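Local coordinates for uncharacterized hypothetical protein (Parabacteroides merdae, PDB 4EI0), which is of unknown function but belongs to the DUF4466 family and may pair with a second copy of itself, at the interface of chains A and B. Numbering follows the deposited sequence. Chains: chain A/B, uncharacterized hypothetical protein.

The interface of chains A and B. Residues chain A 74, 84, 86, 103-105; chain B 74, 82-84.
A:Tyr74 and B:Tyr74 meet on the two-fold axis, their side chains crossing at about a right angle with the two CG atoms 4.0 Å apart. Each ring sets its CD2 over the rim of the other's face, an offset contact and not a full stack. In both, CG lies anti to the carbonyl carbon (chi1 -60° in A:Tyr74), which turns the rings inward against each other. The phenol end of A:Tyr74 runs on to B:Val84, whose CG2 sits 3.7 Å from CZ, while B:Ile82 brings its CD1 to within 4.0 Å of A:Tyr74 CD1. By symmetry, A:Val84 CG2 lies 3.7 Å from CZ of B:Tyr74. Whether this pairing is the biological dimer, the structure alone does not show. The other methyl of B:Val84, CG1, faces A:Val86 CG1 at 3.8 Å and A:Val103 CG1, and meets A:Val84 tip to tip. An alanine in place of A:Tyr74 would probably open a gap at the axis, leaving B:Tyr74 without its opposing ring and B:Val84 CG2 without the phenol it packs on.

Polar contact comes from A:Thr105, whose side chain runs alongside B:Val84. With OG1 anti to the backbone N (chi1 -173°), its hydroxyl donates to the carbonyl O of B:Pro83 at 3.3 Å, a long bond tilted 32° from the carbonyl plane; a weak link to A:Tyr74 OH at 3.5 Å may steady the phenol. A:Thr105 also forms an antiparallel bridge with B:Val84, which probably fixes the register of the two side chains. The tyrosines belong to strand 71-75 and B:Ile82 to B:Val84 to strand 81-85, whereas A:Thr105 lies in the loop just before strand 107-115.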
# COMPACT_ATOMS: atom_id res chain seq x y z
N TYR A 74 -3.75 0.22 3.02
CA TYR A 74 -2.86 -0.54 2.13
C TYR A 74 -2.24 -1.69 2.98
O TYR A 74 -2.35 -1.67 4.20
CB TYR A 74 -1.78 0.38 1.50
CG TYR A 74 -2.41 1.49 0.67
CD1 TYR A 74 -2.95 1.23 -0.57
CD2 TYR A 74 -2.55 2.76 1.19
CE1 TYR A 74 -3.57 2.24 -1.29
CE2 TYR A 74 -3.18 3.78 0.47
CZ TYR A 74 -3.67 3.51 -0.78
OH TYR A 74 -4.30 4.50 -1.48
N VAL A 84 -3.36 5.30 5.46
CA VAL A 84 -2.85 6.51 4.82
C VAL A 84 -4.07 7.46 4.69
O VAL A 84 -5.10 7.09 4.11
CB VAL A 84 -2.22 6.25 3.47
CG1 VAL A 84 -1.68 7.56 2.90
CG2 VAL A 84 -1.08 5.25 3.64
N VAL A 86 -6.06 9.72 3.16
CA VAL A 86 -6.17 10.19 1.80
C VAL A 86 -7.46 10.98 1.55
O VAL A 86 -7.57 11.63 0.53
CB VAL A 86 -6.05 9.05 0.74
CG1 VAL A 86 -4.63 8.50 0.71
CG2 VAL A 86 -7.21 8.04 0.87
N VAL A 103 -5.96 13.58 -1.36
CA VAL A 103 -4.60 13.17 -1.73
C VAL A 103 -4.68 12.40 -3.07
O VAL A 103 -5.60 11.60 -3.29
CB VAL A 103 -4.04 12.26 -0.62
CG1 VAL A 103 -2.69 11.66 -1.00
CG2 VAL A 103 -3.99 13.00 0.72
N ASP A 104 -3.75 12.64 -3.98
CA ASP A 104 -3.78 11.92 -5.28
C ASP A 104 -3.38 10.44 -5.07
O ASP A 104 -2.28 10.13 -4.55
CB ASP A 104 -2.80 12.49 -6.29
CG ASP A 104 -3.32 13.74 -7.02
OD1 ASP A 104 -4.46 14.19 -6.76
OD2 ASP A 104 -2.52 14.29 -7.82
N THR A 105 -4.27 9.56 -5.48
CA THR A 105 -3.96 8.17 -5.62
C THR A 105 -4.79 7.52 -6.72
O THR A 105 -5.95 7.90 -6.94
CB THR A 105 -4.15 7.40 -4.31
OG1 THR A 105 -3.67 6.04 -4.50
CG2 THR A 105 -5.56 7.49 -3.80
N TYR B 74 3.07 1.81 -2.57
CA TYR B 74 2.52 0.69 -1.84
C TYR B 74 2.30 -0.44 -2.89
O TYR B 74 2.32 -0.19 -4.09
CB TYR B 74 1.20 1.09 -1.09
CG TYR B 74 1.44 2.20 -0.07
CD1 TYR B 74 2.09 1.94 1.13
CD2 TYR B 74 1.09 3.50 -0.35
CE1 TYR B 74 2.35 2.94 2.04
CE2 TYR B 74 1.35 4.51 0.56
CZ TYR B 74 1.95 4.21 1.77
OH TYR B 74 2.31 5.25 2.61
N ILE B 82 1.17 0.94 -6.17
CA ILE B 82 0.14 1.96 -6.02
C ILE B 82 0.83 3.23 -5.51
O ILE B 82 1.23 3.27 -4.36
CB ILE B 82 -0.97 1.56 -5.03
CG1 ILE B 82 -1.61 0.22 -5.37
CG2 ILE B 82 -2.06 2.64 -5.04
CD1 ILE B 82 -2.43 -0.34 -4.20
N PRO B 83 1.07 4.22 -6.38
CA PRO B 83 1.60 5.48 -5.94
C PRO B 83 0.50 6.32 -5.23
O PRO B 83 -0.64 6.38 -5.72
CB PRO B 83 2.07 6.15 -7.23
CG PRO B 83 1.23 5.57 -8.28
CD PRO B 83 0.85 4.19 -7.85
N VAL B 84 0.87 6.87 -4.08
CA VAL B 84 0.02 7.74 -3.27
C VAL B 84 0.86 8.95 -2.96
O VAL B 84 1.99 8.86 -2.42
CB VAL B 84 -0.45 7.05 -1.95
CG1 VAL B 84 -1.30 8.03 -1.12
CG2 VAL B 84 -1.18 5.76 -2.27